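PDB 6A97: MHC class I-like protein MILL2 from Mus musculus, which pairs with beta-2-microglobulin as a GPI-anchored MHC class I-like molecule and binds heparan sulfate proteoglycans on the surface of fibroblasts. Local coordinates for residues P202-V207 against H285-A291; T147-T151 against K165-P169; P213-L219 against V264-P270; V29-L34 against H111-A115. The contacts are given in a common frame with arbitrary orientation. Residues are numbered along the deposited sequence.

Contact 1: residues P202-V207 against H285-A291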
loop_
_atom_site.group_PDB
_atom_site.type_symbol
_atom_site.label_atom_id
_atom_site.label_comp_id
_atom_site.label_asym_id
_atom_site.label_seq_id
_atom_site.Cartn_x
_atom_site.Cartn_y
_atom_site.Cartn_z
ATOM N N PRO A 202 2.054 18.058 -0.240
ATOM C CA PRO A 202 1.391 16.768 -0.045
ATOM C C PRO A 202 1.557 15.853 -1.257
ATOM O O PRO A 202 1.842 16.339 -2.350
ATOM C CB PRO A 202 -0.073 17.166 0.140
ATOM C CG PRO A 202 -0.213 18.370 -0.738
ATOM C CD PRO A 202 1.106 19.105 -0.659
ATOM N N PRO A 203 1.376 14.539 -1.066
ATOM C CA PRO A 203 1.320 13.624 -2.211
ATOM C C PRO A 203 0.135 13.956 -3.107
ATOM O O PRO A 203 -0.801 14.616 -2.658
ATOM C CB PRO A 203 1.135 12.244 -1.564
ATOM C CG PRO A 203 1.482 12.424 -0.121
ATOM C CD PRO A 203 1.150 13.843 0.212
ATOM N N MET A 204 0.170 13.509 -4.355
ATOM C CA MET A 204 -0.969 13.679 -5.240
ATOM C C MET A 204 -1.216 12.402 -6.035
ATOM O O MET A 204 -0.309 11.596 -6.235
ATOM C CB MET A 204 -0.754 14.859 -6.188
ATOM C CG MET A 204 0.262 14.604 -7.278
ATOM S SD MET A 204 0.289 15.925 -8.505
ATOM C CE MET A 204 -1.282 15.655 -9.323
ATOM N N VAL A 205 -2.452 12.224 -6.483
ATOM C CA VAL A 205 -2.827 11.042 -7.245
ATOM C C VAL A 205 -3.479 11.449 -8.556
ATOM O O VAL A 205 -4.267 12.389 -8.591
ATOM C CB VAL A 205 -3.795 10.144 -6.448
ATOM C CG1 VAL A 205 -4.302 8.995 -7.307
ATOM C CG2 VAL A 205 -3.119 9.620 -5.199
ATOM N N THR A 206 -3.128 10.758 -9.636
ATOM C CA THR A 206 -3.834 10.919 -10.898
ATOM C C THR A 206 -4.390 9.574 -11.360
ATOM O O THR A 206 -3.833 8.520 -11.050
ATOM C CB THR A 206 -2.928 11.486 -12.005
ATOM O OG1 THR A 206 -1.909 10.529 -12.323
ATOM C CG2 THR A 206 -2.288 12.802 -11.567
ATOM N N VAL A 207 -5.488 9.620 -12.102
ATOM C CA VAL A 207 -6.046 8.423 -12.716
ATOM C C VAL A 207 -6.223 8.662 -14.204
ATOM O O VAL A 207 -6.865 9.630 -14.607
ATOM C CB VAL A 207 -7.402 8.039 -12.094
ATOM C CG1 VAL A 207 -8.039 6.893 -12.870
ATOM C CG2 VAL A 207 -7.235 7.680 -10.624
ATOM N N HIS A 285 -1.155 10.680 5.221
ATOM C CA HIS A 285 -2.138 10.980 4.182
ATOM C C HIS A 285 -2.898 9.757 3.683
ATOM O O HIS A 285 -2.326 8.683 3.501
ATOM C CB HIS A 285 -1.468 11.640 2.972
ATOM C CG HIS A 285 -0.770 12.926 3.283
ATOM N ND1 HIS A 285 -1.316 14.157 2.990
ATOM C CD2 HIS A 285 0.439 13.173 3.839
ATOM C CE1 HIS A 285 -0.479 15.108 3.365
ATOM N NE2 HIS A 285 0.593 14.537 3.883
ATOM N N SER A 286 -4.192 9.940 3.452
ATOM C CA SER A 286 -4.966 8.999 2.660
ATOM C C SER A 286 -5.728 9.800 1.618
ATOM O O SER A 286 -6.442 10.748 1.947
ATOM C CB SER A 286 -5.919 8.173 3.526
ATOM O OG SER A 286 -6.731 7.335 2.715
ATOM N N ILE A 287 -5.543 9.429 0.357
ATOM C CA ILE A 287 -6.139 10.144 -0.761
ATOM C C ILE A 287 -6.853 9.155 -1.663
ATOM O O ILE A 287 -6.310 8.095 -1.965
ATOM C CB ILE A 287 -5.080 10.902 -1.594
ATOM C CG1 ILE A 287 -4.260 11.838 -0.709
ATOM C CG2 ILE A 287 -5.744 11.682 -2.725
ATOM C CD1 ILE A 287 -3.188 12.604 -1.462
ATOM N N MET A 288 -8.063 9.493 -2.097
ATOM C CA MET A 288 -8.787 8.627 -3.020
ATOM C C MET A 288 -9.260 9.382 -4.253
ATOM O O MET A 288 -9.756 10.504 -4.157
ATOM C CB MET A 288 -9.980 7.971 -2.323
ATOM C CG MET A 288 -10.652 6.896 -3.158
ATOM S SD MET A 288 -11.385 5.597 -2.153
ATOM C CE MET A 288 -12.666 6.506 -1.294
ATOM N N GLN A 289 -9.093 8.768 -5.418
ATOM C CA GLN A 289 -9.635 9.340 -6.641
ATOM C C GLN A 289 -10.395 8.294 -7.444
ATOM O O GLN A 289 -9.890 7.198 -7.687
ATOM C CB GLN A 289 -8.528 9.949 -7.497
ATOM C CG GLN A 289 -9.051 10.567 -8.781
ATOM C CD GLN A 289 -8.112 11.598 -9.355
ATOM O OE1 GLN A 289 -7.268 12.147 -8.646
ATOM N NE2 GLN A 289 -8.257 11.876 -10.646
ATOM N N THR A 290 -11.609 8.648 -7.853
ATOM C CA THR A 290 -12.473 7.760 -8.623
ATOM C C THR A 290 -12.234 7.933 -10.119
ATOM O O THR A 290 -12.026 9.047 -10.598
ATOM C CB THR A 290 -13.960 8.020 -8.302
ATOM O OG1 THR A 290 -14.174 7.892 -6.890
ATOM C CG2 THR A 290 -14.864 7.035 -9.040
ATOM N N ALA A 291 -12.253 6.824 -10.852
ATOM C CA ALA A 291 -12.054 6.856 -12.297
ATOM C C ALA A 291 -13.311 7.350 -13.008
ATOM O O ALA A 291 -14.430 7.063 -12.580
ATOM C CB ALA A 291 -11.662 5.479 -12.807
#
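The pyrrolidine ring of Pro203 lies over one face of the His285 imidazole. Its CD is 3.6 Å from the ring centroid and almost exactly on the ring normal, a clear CH-pi contact. This is packing between the two sheets of the immunoglobulin C1-set sandwich of the alpha-3 region. Strand 204-207 is the start of the outermost strand 204-210 of one sheet. Strand 285-290 is the last strand of the other. Their axes run nearly parallel, 16° apart, and approach to 7.5 Å. That is too wide for a backbone ladder, so side chains fill the gap. Every second residue points across: Pro203, Val205 and Val207 from one strand, His285, Ile287 and Gln289 from the other. Ile287 fits between Pro203 and Val205. Its CD1 is 4.3 Å from CB of Pro203, and its CG2 is 4.2 Å from CG2 of Val205. Met204 and Thr206 point away and pack on apolar side chains of one beta-2-microglobulin chain. His285, Ser286 and Ile287 pair in an antiparallel ladder with a strand of the other beta-2-microglobulin chain, so this sheet continues across that interface. Toward the C-terminus the packing shifts to the aliphatic part of Gln289, whose CG is 3.9 Å from CG2 of Val207. The last contact is CG1 of Val207 against CB of Ala291, at 3.9 Å.

Contact 2: residues T147-T151 against K165-P169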
loop_
_atom_site.group_PDB
_atom_site.type_symbol
_atom_site.label_atom_id
_atom_site.label_comp_id
_atom_site.label_asym_id
_atom_site.label_seq_id
_atom_site.Cartn_x
_atom_site.Cartn_y
_atom_site.Cartn_z
ATOM N N THR A 147 28.386 -13.447 17.489
ATOM C CA THR A 147 29.557 -14.315 17.536
ATOM C C THR A 147 30.871 -13.537 17.379
ATOM O O THR A 147 31.909 -13.946 17.905
ATOM C CB THR A 147 29.442 -15.411 16.443
ATOM O OG1 THR A 147 28.437 -16.357 16.830
ATOM C CG2 THR A 147 30.747 -16.155 16.252
ATOM N N LEU A 148 30.803 -12.403 16.680
ATOM C CA LEU A 148 31.975 -11.589 16.330
ATOM C C LEU A 148 32.923 -12.345 15.405
ATOM O O LEU A 148 34.142 -12.229 15.516
ATOM C CB LEU A 148 32.728 -11.115 17.579
ATOM C CG LEU A 148 31.953 -10.249 18.572
ATOM C CD1 LEU A 148 32.884 -9.738 19.660
ATOM C CD2 LEU A 148 31.266 -9.092 17.859
ATOM N N THR A 149 32.351 -13.114 14.488
ATOM C CA THR A 149 33.130 -13.832 13.488
ATOM C C THR A 149 32.397 -13.766 12.151
ATOM O O THR A 149 31.190 -13.525 12.106
ATOM C CB THR A 149 33.367 -15.311 13.896
ATOM O OG1 THR A 149 33.675 -15.383 15.294
ATOM C CG2 THR A 149 34.510 -15.930 13.100
ATOM N N TRP A 150 33.126 -13.977 11.064
ATOM C CA TRP A 150 32.531 -13.973 9.737
ATOM C C TRP A 150 31.876 -15.305 9.371
ATOM O O TRP A 150 32.454 -16.381 9.552
ATOM C CB TRP A 150 33.588 -13.609 8.699
ATOM C CG TRP A 150 33.974 -12.168 8.754
ATOM C CD1 TRP A 150 35.023 -11.624 9.441
ATOM C CD2 TRP A 150 33.310 -11.079 8.104
ATOM N NE1 TRP A 150 35.057 -10.263 9.249
ATOM C CE2 TRP A 150 34.016 -9.901 8.435
ATOM C CE3 TRP A 150 32.190 -10.983 7.270
ATOM C CZ2 TRP A 150 33.636 -8.644 7.964
ATOM C CZ3 TRP A 150 31.815 -9.733 6.800
ATOM C CH2 TRP A 150 32.537 -8.580 7.146
ATOM N N THR A 151 30.662 -15.215 8.849
ATOM C CA THR A 151 29.949 -16.380 8.352
ATOM C C THR A 151 30.083 -16.474 6.836
ATOM O O THR A 151 29.860 -15.490 6.131
ATOM C CB THR A 151 28.458 -16.324 8.731
ATOM O OG1 THR A 151 28.330 -16.262 10.155
ATOM C CG2 THR A 151 27.712 -17.548 8.203
ATOM N N LYS A 165 37.391 -17.017 7.111
ATOM C CA LYS A 165 37.254 -16.555 8.489
ATOM C C LYS A 165 38.518 -15.832 8.968
ATOM O O LYS A 165 38.461 -15.020 9.891
ATOM C CB LYS A 165 36.935 -17.723 9.428
ATOM C CG LYS A 165 35.472 -18.147 9.437
ATOM C CD LYS A 165 35.236 -19.256 10.453
ATOM C CE LYS A 165 33.810 -19.795 10.394
ATOM N NZ LYS A 165 32.792 -18.845 10.926
ATOM N N THR A 166 39.654 -16.120 8.335
ATOM C CA THR A 166 40.923 -15.520 8.743
ATOM C C THR A 166 41.355 -14.352 7.855
ATOM O O THR A 166 42.137 -13.504 8.283
ATOM C CB THR A 166 42.067 -16.558 8.756
ATOM O OG1 THR A 166 42.448 -16.882 7.413
ATOM C CG2 THR A 166 41.646 -17.820 9.492
ATOM N N HIS A 167 40.855 -14.307 6.623
ATOM C CA HIS A 167 41.261 -13.262 5.684
ATOM C C HIS A 167 40.233 -12.141 5.575
ATOM O O HIS A 167 40.484 -11.121 4.934
ATOM C CB HIS A 167 41.527 -13.859 4.300
ATOM C CG HIS A 167 42.746 -14.726 4.245
ATOM N ND1 HIS A 167 42.715 -16.073 4.530
ATOM C CD2 HIS A 167 44.033 -14.434 3.939
ATOM C CE1 HIS A 167 43.930 -16.576 4.402
ATOM N NE2 HIS A 167 44.748 -15.604 4.044
ATOM N N ALA A 168 39.077 -12.337 6.197
ATOM C CA ALA A 168 38.045 -11.309 6.238
ATOM C C ALA A 168 38.450 -10.226 7.243
ATOM O O ALA A 168 39.285 -10.484 8.109
ATOM C CB ALA A 168 36.698 -11.931 6.603
ATOM N N PRO A 169 37.873 -9.009 7.126
ATOM C CA PRO A 169 38.201 -7.891 8.028
ATOM C C PRO A 169 38.276 -8.287 9.505
ATOM O O PRO A 169 37.354 -8.926 10.013
ATOM C CB PRO A 169 37.047 -6.914 7.793
ATOM C CG PRO A 169 36.679 -7.130 6.366
ATOM C CD PRO A 169 36.902 -8.603 6.091
#
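In the alpha-2 half of the MHC class I platform, Trp150 on the edge strand 149-152 meets the end of helix 158-167. Its chi1 is m and its chi2 is 94°, which turns the indole toward the chain leaving the helix. Ala168 is the first residue there to leave helical angles. Its methyl sits over the five-membered ring, with CB 3.4 Å from the ring centroid and 14° off the normal, a CH-pi contact. The same indole orientation directs NE1 at the next residue. NE1 of Trp150 donates to O of Pro169 at 2.8 Å, close to the ring plane. CZ2 of Trp150 also touches CG of Pro169 at 3.8 Å. The ring is thus held by face and edge at the break before helix 171-193, and Val174 of that helix packs on it too. Trp131 and Phe143 make edge-to-face contacts with the same indole. Lys165 reaches the strand differently. Its CA-to-CB bond points sideways, chi2 and chi3 are both t, and the extended chain turns at chi4, which is m. That final turn places the ammonium by the strand backbone, where NZ of Lys165 donates to O of Trp150 at 2.8 Å.

Contact 3: residues P213-L219 against V264-P270. With SO4 (sulfate ion), chain E.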
loop_
_atom_site.group_PDB
_atom_site.type_symbol
_atom_site.label_atom_id
_atom_site.label_comp_id
_atom_site.label_asym_id
_atom_site.label_seq_id
_atom_site.Cartn_x
_atom_site.Cartn_y
_atom_site.Cartn_z
ATOM N N PRO A 213 -6.185 -3.288 -23.616
ATOM C CA PRO A 213 -6.216 -3.814 -24.988
ATOM C C PRO A 213 -7.614 -3.825 -25.613
ATOM O O PRO A 213 -8.532 -3.208 -25.071
ATOM C CB PRO A 213 -5.678 -5.242 -24.830
ATOM C CG PRO A 213 -5.908 -5.586 -23.402
ATOM C CD PRO A 213 -5.763 -4.308 -22.641
ATOM N N VAL A 214 -7.748 -4.543 -26.728
ATOM C CA VAL A 214 -8.887 -4.449 -27.651
ATOM C C VAL A 214 -10.263 -4.192 -27.030
ATOM O O VAL A 214 -10.911 -3.192 -27.345
ATOM C CB VAL A 214 -8.991 -5.734 -28.504
ATOM C CG1 VAL A 214 -10.207 -5.673 -29.415
ATOM C CG2 VAL A 214 -7.717 -5.938 -29.316
ATOM N N GLY A 215 -10.718 -5.085 -26.161
ATOM C CA GLY A 215 -12.045 -4.949 -25.584
ATOM C C GLY A 215 -12.024 -4.487 -24.139
ATOM O O GLY A 215 -12.956 -4.751 -23.380
ATOM N N ARG A 216 -10.957 -3.795 -23.755
ATOM C CA ARG A 216 -10.776 -3.393 -22.368
ATOM C C ARG A 216 -10.448 -1.915 -22.216
ATOM O O ARG A 216 -10.122 -1.227 -23.184
ATOM C CB ARG A 216 -9.660 -4.214 -21.717
ATOM C CG ARG A 216 -9.832 -5.713 -21.818
ATOM C CD ARG A 216 -10.888 -6.217 -20.857
ATOM N NE ARG A 216 -10.944 -7.675 -20.860
ATOM C CZ ARG A 216 -11.693 -8.392 -21.689
ATOM N NH1 ARG A 216 -12.463 -7.788 -22.588
ATOM N NH2 ARG A 216 -11.673 -9.717 -21.618
ATOM N N VAL A 217 -10.532 -1.440 -20.980
ATOM C CA VAL A 217 -10.020 -0.131 -20.623
ATOM C C VAL A 217 -9.002 -0.312 -19.513
ATOM O O VAL A 217 -9.320 -0.869 -18.462
ATOM C CB VAL A 217 -11.133 0.828 -20.157
ATOM C CG1 VAL A 217 -10.522 2.106 -19.597
ATOM C CG2 VAL A 217 -12.088 1.138 -21.303
ATOM N N THR A 218 -7.776 0.139 -19.744
ATOM C CA THR A 218 -6.754 0.069 -18.710
ATOM C C THR A 218 -6.807 1.320 -17.841
ATOM O O THR A 218 -6.609 2.435 -18.326
ATOM C CB THR A 218 -5.346 -0.089 -19.311
ATOM O OG1 THR A 218 -5.273 -1.321 -20.039
ATOM C CG2 THR A 218 -4.292 -0.097 -18.214
ATOM N N LEU A 219 -7.107 1.129 -16.560
ATOM C CA LEU A 219 -7.111 2.221 -15.595
ATOM C C LEU A 219 -5.760 2.286 -14.908
ATOM O O LEU A 219 -5.309 1.298 -14.333
ATOM C CB LEU A 219 -8.218 2.036 -14.554
ATOM C CG LEU A 219 -9.654 1.937 -15.074
ATOM C CD1 LEU A 219 -10.624 1.630 -13.933
ATOM C CD2 LEU A 219 -10.052 3.212 -15.781
ATOM N N VAL A 264 -0.090 1.693 -10.239
ATOM C CA VAL A 264 -0.823 0.426 -10.291
ATOM C C VAL A 264 -1.886 0.516 -11.371
ATOM O O VAL A 264 -2.636 1.493 -11.431
ATOM C CB VAL A 264 -1.505 0.065 -8.945
ATOM C CG1 VAL A 264 -2.174 -1.294 -9.042
ATOM C CG2 VAL A 264 -0.508 0.052 -7.811
ATOM N N SER A 265 -1.945 -0.496 -12.229
ATOM C CA SER A 265 -2.948 -0.536 -13.284
ATOM C C SER A 265 -3.847 -1.760 -13.170
ATOM O O SER A 265 -3.446 -2.783 -12.616
ATOM C CB SER A 265 -2.280 -0.513 -14.660
ATOM O OG SER A 265 -1.670 0.742 -14.900
ATOM N N ILE A 266 -5.067 -1.637 -13.692
ATOM C CA ILE A 266 -5.995 -2.756 -13.817
ATOM C C ILE A 266 -6.713 -2.660 -15.151
ATOM O O ILE A 266 -6.755 -1.591 -15.763
ATOM C CB ILE A 266 -7.052 -2.782 -12.689
ATOM C CG1 ILE A 266 -7.813 -1.456 -12.644
ATOM C CG2 ILE A 266 -6.399 -3.079 -11.337
ATOM C CD1 ILE A 266 -8.943 -1.427 -11.634
ATOM N N ARG A 267 -7.280 -3.775 -15.600
ATOM C CA ARG A 267 -8.076 -3.778 -16.817
ATOM C C ARG A 267 -9.528 -4.061 -16.476
ATOM O O ARG A 267 -9.833 -5.003 -15.745
ATOM C CB ARG A 267 -7.544 -4.806 -17.816
ATOM C CG ARG A 267 -6.195 -4.428 -18.397
ATOM C CD ARG A 267 -5.240 -5.600 -18.383
ATOM N NE ARG A 267 -3.903 -5.185 -17.972
ATOM C CZ ARG A 267 -3.525 -5.043 -16.705
ATOM N NH1 ARG A 267 -4.382 -5.283 -15.724
ATOM N NH2 ARG A 267 -2.290 -4.661 -16.418
ATOM N N VAL A 268 -10.420 -3.220 -16.987
ATOM C CA VAL A 268 -11.842 -3.384 -16.753
ATOM C C VAL A 268 -12.554 -3.349 -18.087
ATOM O O VAL A 268 -11.937 -3.068 -19.115
ATOM C CB VAL A 268 -12.403 -2.285 -15.828
ATOM C CG1 VAL A 268 -11.566 -2.189 -14.570
ATOM C CG2 VAL A 268 -12.437 -0.941 -16.549
ATOM N N LEU A 269 -13.849 -3.645 -18.069
ATOM C CA LEU A 269 -14.664 -3.590 -19.272
ATOM C C LEU A 269 -15.158 -2.167 -19.517
ATOM O O LEU A 269 -15.368 -1.411 -18.567
ATOM C CB LEU A 269 -15.848 -4.553 -19.159
ATOM C CG LEU A 269 -15.493 -6.008 -18.852
ATOM C CD1 LEU A 269 -16.753 -6.832 -18.645
ATOM C CD2 LEU A 269 -14.634 -6.597 -19.967
ATOM N N PRO A 270 -15.334 -1.794 -20.795
ATOM C CA PRO A 270 -15.833 -0.465 -21.166
ATOM C C PRO A 270 -17.127 -0.104 -20.438
ATOM O O PRO A 270 -18.078 -0.885 -20.448
ATOM C CB PRO A 270 -16.073 -0.592 -22.674
ATOM C CG PRO A 270 -15.100 -1.628 -23.117
ATOM C CD PRO A 270 -14.999 -2.608 -21.978
HETATM S S SO4 E . -5.896 -7.254 -14.340
HETATM O O1 SO4 E . -6.557 -6.050 -13.848
HETATM O O2 SO4 E . -6.509 -8.430 -13.731
HETATM O O3 SO4 E . -4.481 -7.225 -13.991
HETATM O O4 SO4 E . -6.040 -7.316 -15.789
HETATM O O HOH W 1 -3.086 -2.975 -19.779
#
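Val217, Leu219, Ile266 and Val268 form the apolar centre, all on one face of the sheet. Leu219 packs through CB on CG1 of Ile266 and through CD1 on CG1 of Val268, both at 4.0 Å. The backbones form an antiparallel ladder. N of Val217 donates to O of Val268 at 2.8 Å and N of Val268 to O of Val217 at 3.0 Å. N of Leu219 donates to O of Ile266 at 2.9 Å and N of Ile266 to O of Leu219 at 3.0 Å. Thr218 with Arg267 is the non-hydrogen-bonded pair between them, on the other face. There water 1 donates to OG1 of Thr218 at 2.8 Å and accepts a weak bond from NE of Arg267. OG1 of Thr218 is also hydrogen-bonded to O of Tyr212. N of Arg267 donates to O1 of a sulfate ion at 3.0 Å, probably from the crystallisation liquor and also bound by Arg61, Glu62 and Thr63 of the second subunit. Arg216, ending a type I turn from Pro213, forms a salt bridge with Asp59 of the second subunit. In the immunoglobulin C1-set fold these are neighbouring strands 217-226 and 260-268. Their apolar face packs on Phe276 of strand 276-282 and Trp235 of strand 231-237 in the opposing sheet.

Contact 4: residues V29-L34 against H111-A115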
loop_
_atom_site.group_PDB
_atom_site.type_symbol
_atom_site.label_atom_id
_atom_site.label_comp_id
_atom_site.label_asym_id
_atom_site.label_seq_id
_atom_site.Cartn_x
_atom_site.Cartn_y
_atom_site.Cartn_z
ATOM N N VAL A 29 29.301 -0.314 -0.927
ATOM C CA VAL A 29 30.648 -0.247 -1.477
ATOM C C VAL A 29 30.805 -1.237 -2.618
ATOM O O VAL A 29 30.338 -2.376 -2.536
ATOM C CB VAL A 29 31.717 -0.548 -0.397
ATOM C CG1 VAL A 29 33.118 -0.431 -0.969
ATOM C CG2 VAL A 29 31.551 0.376 0.800
ATOM N N ARG A 30 31.466 -0.812 -3.687
ATOM C CA ARG A 30 31.755 -1.723 -4.785
ATOM C C ARG A 30 33.116 -1.434 -5.409
ATOM O O ARG A 30 33.454 -0.279 -5.651
ATOM C CB ARG A 30 30.662 -1.635 -5.847
ATOM C CG ARG A 30 31.002 -2.359 -7.129
ATOM C CD ARG A 30 29.782 -2.512 -8.009
ATOM N NE ARG A 30 29.216 -1.221 -8.380
ATOM C CZ ARG A 30 29.492 -0.584 -9.516
ATOM N NH1 ARG A 30 30.326 -1.126 -10.396
ATOM N NH2 ARG A 30 28.922 0.587 -9.776
ATOM N N ALA A 31 33.892 -2.485 -5.663
ATOM C CA ALA A 31 35.146 -2.353 -6.401
ATOM C C ALA A 31 34.883 -2.321 -7.899
ATOM O O ALA A 31 34.127 -3.143 -8.423
ATOM C CB ALA A 31 36.093 -3.493 -6.058
ATOM N N HIS A 32 35.517 -1.377 -8.589
ATOM C CA HIS A 32 35.326 -1.234 -10.027
ATOM C C HIS A 32 35.973 -2.385 -10.783
ATOM O O HIS A 32 35.361 -2.980 -11.669
ATOM C CB HIS A 32 35.886 0.101 -10.515
ATOM C CG HIS A 32 35.038 1.276 -10.148
ATOM N ND1 HIS A 32 33.782 1.481 -10.678
ATOM C CD2 HIS A 32 35.264 2.309 -9.303
ATOM C CE1 HIS A 32 33.272 2.591 -10.176
ATOM N NE2 HIS A 32 34.152 3.114 -9.341
ATOM N N SER A 33 37.218 -2.686 -10.428
ATOM C CA SER A 33 37.931 -3.828 -10.986
ATOM C C SER A 33 38.978 -4.298 -9.987
ATOM O O SER A 33 39.667 -3.487 -9.370
ATOM C CB SER A 33 38.585 -3.473 -12.319
ATOM O OG SER A 33 39.785 -2.751 -12.120
ATOM N N LEU A 34 39.092 -5.610 -9.828
ATOM C CA LEU A 34 39.959 -6.175 -8.806
ATOM C C LEU A 34 41.412 -6.249 -9.272
ATOM O O LEU A 34 41.812 -7.187 -9.960
ATOM C CB LEU A 34 39.451 -7.557 -8.398
ATOM C CG LEU A 34 38.039 -7.539 -7.804
ATOM C CD1 LEU A 34 37.497 -8.949 -7.652
ATOM C CD2 LEU A 34 38.030 -6.820 -6.466
ATOM N N HIS A 111 35.249 -10.124 -12.241
ATOM C CA HIS A 111 34.371 -10.441 -11.120
ATOM C C HIS A 111 33.957 -9.189 -10.357
ATOM O O HIS A 111 34.580 -8.137 -10.492
ATOM C CB HIS A 111 35.051 -11.431 -10.178
ATOM C CG HIS A 111 35.450 -12.708 -10.845
ATOM N ND1 HIS A 111 34.605 -13.792 -10.937
ATOM C CD2 HIS A 111 36.598 -13.071 -11.464
ATOM C CE1 HIS A 111 35.218 -14.771 -11.580
ATOM N NE2 HIS A 111 36.429 -14.359 -11.909
ATOM N N THR A 112 32.902 -9.315 -9.556
ATOM C CA THR A 112 32.319 -8.173 -8.860
ATOM C C THR A 112 32.317 -8.350 -7.346
ATOM O O THR A 112 31.658 -9.248 -6.821
ATOM C CB THR A 112 30.865 -7.924 -9.318
ATOM O OG1 THR A 112 30.797 -7.955 -10.750
ATOM C CG2 THR A 112 30.358 -6.579 -8.806
ATOM N N LEU A 113 33.040 -7.482 -6.644
ATOM C CA LEU A 113 33.042 -7.490 -5.183
ATOM C C LEU A 113 32.234 -6.324 -4.633
ATOM O O LEU A 113 32.485 -5.167 -4.977
ATOM C CB LEU A 113 34.470 -7.433 -4.638
ATOM C CG LEU A 113 34.599 -7.475 -3.116
ATOM C CD1 LEU A 113 34.135 -8.835 -2.561
ATOM C CD2 LEU A 113 36.027 -7.168 -2.692
ATOM N N GLN A 114 31.262 -6.639 -3.775
ATOM C CA GLN A 114 30.393 -5.629 -3.177
ATOM C C GLN A 114 30.360 -5.768 -1.669
ATOM O O GLN A 114 30.582 -6.851 -1.128
ATOM C CB GLN A 114 28.964 -5.741 -3.717
ATOM C CG GLN A 114 28.821 -5.503 -5.216
ATOM C CD GLN A 114 27.478 -5.988 -5.747
ATOM O OE1 GLN A 114 27.371 -7.100 -6.263
ATOM N NE2 GLN A 114 26.444 -5.160 -5.608
ATOM N N ALA A 115 30.057 -4.672 -0.990
ATOM C CA ALA A 115 29.849 -4.717 0.443
ATOM C C ALA A 115 28.700 -3.803 0.818
ATOM O O ALA A 115 28.542 -2.731 0.246
ATOM C CB ALA A 115 31.119 -4.314 1.192
HETATM O O HOH W 2 34.612 -5.871 -8.442
#
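This is an antiparallel strand pairing in the middle of the eight-stranded platform sheet, where strand 23-31 runs beside strand 113-121. Val29 and Ala115 form a hydrogen-bonded pair. N of Val29 donates to O of Ala115 and N of Ala115 to O of Val29, both at 2.8 Å. Arg30 and Gln114 are the non-hydrogen-bonded pair. N of Ala31 then donates to O of Leu113 at 3.1 Å. Beyond it the chains separate and water 2 bridges them. It donates to O of Ala31 at 2.8 Å and to O of His111 at 3.1 Å, and accepts from N of Leu113 at 2.9 Å. In the MHC class I fold this is where the alpha-1 and alpha-2 halves join into one continuous sheet. One face serves the helical layer: Leu113 packs on Ile101 of helix 98-104 and Ala115 lies by Met97. The other face, with Arg30 and Gln114, meets beta-2-microglobulin. NE2 of Gln114 hydrogen-bonds to that chain's backbone, and Arg30 packs on one of its aromatic side chains. Leu34, in the loop beyond the strand, packs on Lys104 of helix 98-104 and still leans back on the partner strand, with its CD2 4.0 Å from CB of Leu113.

Along the chain, contact 4 closes first, then contact 2, and both precede the alpha-3 contacts. Contacts 2 and 4 belong to the alpha-1/alpha-2 platform. They reach the same eight-stranded sheet, one at its edge and one in its middle, with centres 19 Å apart. Contacts 1 and 3 belong to the immunoglobulin domain, with centres also 19 Å apart. Contact 3 lies within the span of chain bracketed by contact 1, and they touch where CB of Ala291 meets CD2 of Leu219, 4.1 Å apart. Centres in different domains are 42 to 54 Å apart. Two beta-2-microglobulin copies touch contact 1 and one touches contact 4. In class I molecules the light chain sits beneath the platform and beside alpha-3.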